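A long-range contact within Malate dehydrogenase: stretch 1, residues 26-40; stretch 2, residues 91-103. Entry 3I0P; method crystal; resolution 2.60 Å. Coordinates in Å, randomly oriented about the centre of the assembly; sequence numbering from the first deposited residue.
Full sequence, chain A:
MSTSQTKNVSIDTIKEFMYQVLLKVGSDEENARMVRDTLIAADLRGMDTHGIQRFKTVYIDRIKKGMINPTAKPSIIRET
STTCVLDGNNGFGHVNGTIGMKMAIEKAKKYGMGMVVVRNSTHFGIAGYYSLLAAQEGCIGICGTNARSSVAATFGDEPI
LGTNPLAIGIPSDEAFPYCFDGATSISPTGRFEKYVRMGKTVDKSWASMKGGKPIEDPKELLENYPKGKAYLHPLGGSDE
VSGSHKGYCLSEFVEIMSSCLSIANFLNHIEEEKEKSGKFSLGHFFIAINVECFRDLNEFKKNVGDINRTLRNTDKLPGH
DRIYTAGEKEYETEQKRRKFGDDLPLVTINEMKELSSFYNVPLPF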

# COMPACT_ATOMS: atom_id res chain seq x y z
N GLY A 26 -24.91 -5.54 -28.09
CA GLY A 26 -25.39 -4.17 -28.05
C GLY A 26 -24.53 -3.14 -27.34
O GLY A 26 -25.04 -2.07 -26.97
N SER A 27 -23.24 -3.43 -27.16
CA SER A 27 -22.30 -2.43 -26.64
C SER A 27 -22.07 -1.27 -27.61
O SER A 27 -22.05 -1.45 -28.82
CB SER A 27 -20.94 -3.07 -26.32
OG SER A 27 -21.10 -4.14 -25.41
N ASP A 28 -21.89 -0.08 -27.05
CA ASP A 28 -21.34 1.04 -27.79
C ASP A 28 -19.98 0.59 -28.34
O ASP A 28 -19.24 -0.12 -27.65
CB ASP A 28 -21.18 2.25 -26.88
CG ASP A 28 -20.28 3.32 -27.47
OD1 ASP A 28 -20.80 4.34 -27.96
OD2 ASP A 28 -19.04 3.13 -27.48
N GLU A 29 -19.67 0.99 -29.57
CA GLU A 29 -18.47 0.50 -30.24
C GLU A 29 -17.18 0.84 -29.48
O GLU A 29 -16.31 -0.03 -29.30
CB GLU A 29 -18.41 0.97 -31.69
CG GLU A 29 -17.33 0.26 -32.50
CD GLU A 29 -15.98 0.95 -32.45
OE1 GLU A 29 -15.90 2.12 -32.01
OE2 GLU A 29 -14.99 0.32 -32.86
N GLU A 30 -17.04 2.09 -29.04
CA GLU A 30 -15.87 2.47 -28.26
C GLU A 30 -15.80 1.67 -26.95
O GLU A 30 -14.72 1.21 -26.57
CB GLU A 30 -15.83 3.98 -28.00
CG GLU A 30 -14.47 4.47 -27.47
CD GLU A 30 -14.48 5.95 -27.09
OE1 GLU A 30 -15.56 6.60 -27.14
OE2 GLU A 30 -13.39 6.47 -26.75
N ASN A 31 -16.95 1.50 -26.28
CA ASN A 31 -17.03 0.65 -25.09
C ASN A 31 -16.51 -0.77 -25.34
O ASN A 31 -15.75 -1.30 -24.53
CB ASN A 31 -18.47 0.59 -24.55
CG ASN A 31 -18.87 1.85 -23.78
OD1 ASN A 31 -18.15 2.86 -23.76
ND2 ASN A 31 -20.06 1.80 -23.16
N ALA A 32 -16.91 -1.38 -26.46
CA ALA A 32 -16.42 -2.72 -26.80
C ALA A 32 -14.90 -2.73 -26.88
O ALA A 32 -14.27 -3.67 -26.41
CB ALA A 32 -17.02 -3.21 -28.11
N ARG A 33 -14.31 -1.67 -27.44
CA ARG A 33 -12.86 -1.54 -27.55
C ARG A 33 -12.16 -1.39 -26.20
O ARG A 33 -11.16 -2.06 -25.94
CB ARG A 33 -12.47 -0.41 -28.50
CG ARG A 33 -12.19 -0.89 -29.92
CD ARG A 33 -11.71 0.24 -30.81
NE ARG A 33 -12.71 1.29 -30.97
CZ ARG A 33 -12.49 2.58 -30.74
NH1 ARG A 33 -11.30 3.02 -30.34
NH2 ARG A 33 -13.48 3.45 -30.93
N MET A 34 -12.69 -0.53 -25.34
CA MET A 34 -12.10 -0.31 -24.02
C MET A 34 -12.11 -1.60 -23.21
O MET A 34 -11.10 -1.96 -22.62
CB MET A 34 -12.82 0.82 -23.28
CG MET A 34 -12.56 2.22 -23.84
SD MET A 34 -13.39 3.50 -22.87
CE MET A 34 -12.81 5.01 -23.66
N VAL A 35 -13.24 -2.30 -23.23
CA VAL A 35 -13.44 -3.54 -22.47
C VAL A 35 -12.59 -4.69 -22.98
O VAL A 35 -11.99 -5.42 -22.18
CB VAL A 35 -14.93 -3.96 -22.48
CG1 VAL A 35 -15.14 -5.38 -21.95
CG2 VAL A 35 -15.75 -2.95 -21.69
N ARG A 36 -12.52 -4.88 -24.29
CA ARG A 36 -11.75 -5.98 -24.83
C ARG A 36 -10.25 -5.73 -24.64
O ARG A 36 -9.50 -6.67 -24.41
CB ARG A 36 -12.12 -6.28 -26.28
CG ARG A 36 -11.56 -5.34 -27.32
CD ARG A 36 -10.23 -5.82 -27.86
NE ARG A 36 -9.64 -4.80 -28.72
CZ ARG A 36 -9.85 -4.72 -30.03
NH1 ARG A 36 -10.63 -5.60 -30.63
NH2 ARG A 36 -9.29 -3.76 -30.74
N ASP A 37 -9.82 -4.46 -24.72
CA ASP A 37 -8.42 -4.10 -24.47
C ASP A 37 -7.98 -4.50 -23.07
O ASP A 37 -6.91 -5.09 -22.89
CB ASP A 37 -8.17 -2.61 -24.67
CG ASP A 37 -7.99 -2.22 -26.13
OD1 ASP A 37 -8.00 -3.10 -27.03
OD2 ASP A 37 -7.82 -1.01 -26.38
N THR A 38 -8.81 -4.19 -22.07
CA THR A 38 -8.42 -4.50 -20.70
C THR A 38 -8.67 -5.96 -20.37
O THR A 38 -8.02 -6.51 -19.49
CB THR A 38 -9.04 -3.56 -19.61
OG1 THR A 38 -9.89 -4.31 -18.76
CG2 THR A 38 -9.79 -2.40 -20.20
N LEU A 39 -9.60 -6.60 -21.07
CA LEU A 39 -9.76 -8.04 -20.92
C LEU A 39 -8.59 -8.79 -21.54
O LEU A 39 -7.96 -9.60 -20.86
CB LEU A 39 -11.11 -8.55 -21.45
CG LEU A 39 -12.31 -8.08 -20.62
CD1 LEU A 39 -13.58 -8.77 -21.04
CD2 LEU A 39 -12.03 -8.32 -19.14
N ILE A 40 -8.25 -8.49 -22.80
CA ILE A 40 -7.09 -9.13 -23.44
C ILE A 40 -5.78 -8.85 -22.68
O ILE A 40 -4.95 -9.74 -22.57
CB ILE A 40 -6.95 -8.80 -24.96
CG1 ILE A 40 -5.99 -9.79 -25.63
CG2 ILE A 40 -6.48 -7.37 -25.19
CD1 ILE A 40 -6.59 -11.13 -25.94
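Stretch 2, residues 91-103: GFGHVNGTIGMKM

Stretch 2 enters with extended backbone at G91 and F92, then coils into a helix from G93 onward that runs past the end of the stretch. It packs on the helix of stretch 1, residues 29-40, at right angles: the N-to-C directions differ by 90° and the axes approach to 8.2 Å. The backbones come nearest at V35 and H94, whose CA atoms are 5.2 Å apart, with M34 CA and V95 CA at 5.8 Å. No direct hydrogen bond joins the stretches; the 550 Å² they bury is won by packing, and M34, H94 and V35 cover the most of it.

M34 points its CA-to-CB bond toward the second helix and lays its side chain along it, with chi1 in m and the next two torsions in t. The extended thioether thus meets successive turns of the partner. Its SD lies 4.1 Å from V95 CA and 4.0 Å from T98 CB, and its CE reaches 3.7 Å from I99 CG1. K102, which is exposed, brings its NZ to 4.5 Å from the same M34 CE.

V35 works differently. Its CA-to-CB bond points sideways, yet with chi1 in t its methyls reach two rings. V35 CG2 sits over one face of F92, 3.6 Å from the ring centroid and 3.3 Å from F92 CG, while V35 CG1 lies over one face of H94, 4.2 Å from that centroid. Both are CH-pi contacts, and through them one small branched residue lies against two rings, one at the N-cap position and the other two residues later. The methyls do not divide the rings cleanly, since V35 CG2 also lies 3.6 Å from H94 ND1. V35 CG2 comes within 4.0 Å of V95 CG2 as well.

H94 extends toward stretch 1 with chi1 at -29°, off the usual wells. T38 meets the edge of its ring, with T38 OG1 3.1 Å from H94 CD2, and L39 CD2 approaches H94 NE2 at 3.7 Å. That nitrogen is satisfied elsewhere in the structure.

F92 carries the contact back toward the start of the first helix. Its edge faces S27, with S27 OG 3.8 Å from F92 CZ, and N31 CB is 4.4 Å from F92 CE2. N31 also packs on V95, its CG 3.5 Å from V95 CG2. The backbone of N31 is held by the helix cap: N31 N donates to D28 OD2 at 2.9 Å.

Polar groups at the crossing are served without a direct bridge. T98 OG1 donates to H94 O within its own helix at 2.7 Å, and a water donates both to T98 OG1 and to M34 O, 2.7 Å from each, linking the two helices. The rule to read here is economical: a long flexible thioether spans the turns, and a beta-branched residue lies against two rings.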

# COMPACT_ATOMS: atom_id res chain seq x y z
N GLY A 91 -22.24 1.17 -16.01
CA GLY A 91 -21.46 0.70 -17.16
C GLY A 91 -20.37 -0.31 -16.80
O GLY A 91 -20.26 -0.76 -15.66
N PHE A 92 -19.56 -0.66 -17.80
CA PHE A 92 -18.39 -1.51 -17.60
C PHE A 92 -17.35 -0.80 -16.76
O PHE A 92 -17.02 0.37 -17.03
CB PHE A 92 -17.71 -1.79 -18.92
CG PHE A 92 -18.51 -2.59 -19.89
CD1 PHE A 92 -18.66 -3.97 -19.72
CD2 PHE A 92 -19.04 -1.98 -21.04
CE1 PHE A 92 -19.37 -4.72 -20.66
CE2 PHE A 92 -19.73 -2.72 -21.98
CZ PHE A 92 -19.90 -4.09 -21.79
N GLY A 93 -16.80 -1.50 -15.78
CA GLY A 93 -15.71 -0.93 -14.99
C GLY A 93 -14.56 -0.50 -15.87
O GLY A 93 -13.90 0.50 -15.58
N HIS A 94 -14.33 -1.25 -16.95
CA HIS A 94 -13.24 -0.99 -17.89
C HIS A 94 -13.48 0.31 -18.62
O HIS A 94 -12.53 1.05 -18.91
CB HIS A 94 -13.11 -2.11 -18.91
CG HIS A 94 -13.55 -3.44 -18.38
ND1 HIS A 94 -14.87 -3.83 -18.36
CD2 HIS A 94 -12.84 -4.46 -17.84
CE1 HIS A 94 -14.96 -5.04 -17.84
NE2 HIS A 94 -13.74 -5.45 -17.52
N VAL A 95 -14.75 0.60 -18.90
CA VAL A 95 -15.12 1.87 -19.52
C VAL A 95 -14.89 3.01 -18.53
O VAL A 95 -14.19 3.98 -18.85
CB VAL A 95 -16.58 1.84 -20.04
CG1 VAL A 95 -17.07 3.24 -20.41
CG2 VAL A 95 -16.69 0.89 -21.23
N ASN A 96 -15.44 2.89 -17.32
CA ASN A 96 -15.29 3.92 -16.30
C ASN A 96 -13.81 4.08 -15.92
O ASN A 96 -13.29 5.21 -15.84
CB ASN A 96 -16.15 3.60 -15.07
CG ASN A 96 -17.66 3.54 -15.40
OD1 ASN A 96 -18.21 4.46 -16.00
ND2 ASN A 96 -18.31 2.46 -14.99
N GLY A 97 -13.13 2.95 -15.73
CA GLY A 97 -11.72 2.93 -15.38
C GLY A 97 -10.81 3.61 -16.39
O GLY A 97 -9.96 4.43 -16.01
N THR A 98 -10.99 3.28 -17.67
CA THR A 98 -10.17 3.82 -18.74
C THR A 98 -10.37 5.32 -18.83
O THR A 98 -9.41 6.09 -18.86
CB THR A 98 -10.47 3.14 -20.09
OG1 THR A 98 -10.16 1.75 -19.98
CG2 THR A 98 -9.65 3.74 -21.21
N ILE A 99 -11.62 5.73 -18.85
CA ILE A 99 -11.94 7.15 -18.88
C ILE A 99 -11.44 7.87 -17.61
O ILE A 99 -10.76 8.90 -17.71
CB ILE A 99 -13.43 7.38 -19.15
CG1 ILE A 99 -13.76 6.87 -20.56
CG2 ILE A 99 -13.82 8.87 -18.95
CD1 ILE A 99 -15.23 6.63 -20.81
N GLY A 100 -11.73 7.30 -16.44
CA GLY A 100 -11.30 7.86 -15.16
C GLY A 100 -9.80 8.10 -15.03
O GLY A 100 -9.37 9.18 -14.61
N MET A 101 -9.00 7.10 -15.40
CA MET A 101 -7.55 7.21 -15.32
C MET A 101 -6.99 8.15 -16.39
O MET A 101 -6.16 9.01 -16.09
CB MET A 101 -6.88 5.83 -15.37
CG MET A 101 -5.35 5.85 -15.38
SD MET A 101 -4.57 6.65 -13.95
CE MET A 101 -4.45 5.30 -12.79
N LYS A 102 -7.45 8.00 -17.63
CA LYS A 102 -7.05 8.92 -18.71
C LYS A 102 -7.29 10.35 -18.28
O LYS A 102 -6.51 11.25 -18.57
CB LYS A 102 -7.84 8.64 -19.98
CG LYS A 102 -7.21 7.63 -20.89
CD LYS A 102 -8.16 7.23 -22.02
CE LYS A 102 -8.42 8.36 -23.02
NZ LYS A 102 -9.42 7.93 -24.05
N MET A 103 -8.40 10.54 -17.57
CA MET A 103 -8.81 11.82 -17.05
C MET A 103 -7.87 12.26 -15.92
O MET A 103 -7.44 13.41 -15.89
CB MET A 103 -10.24 11.69 -16.56
CG MET A 103 -10.94 12.98 -16.28
SD MET A 103 -12.73 12.76 -16.42
CE MET A 103 -13.20 14.38 -15.82
O HOH W 1 -9.57 0.28 -22.18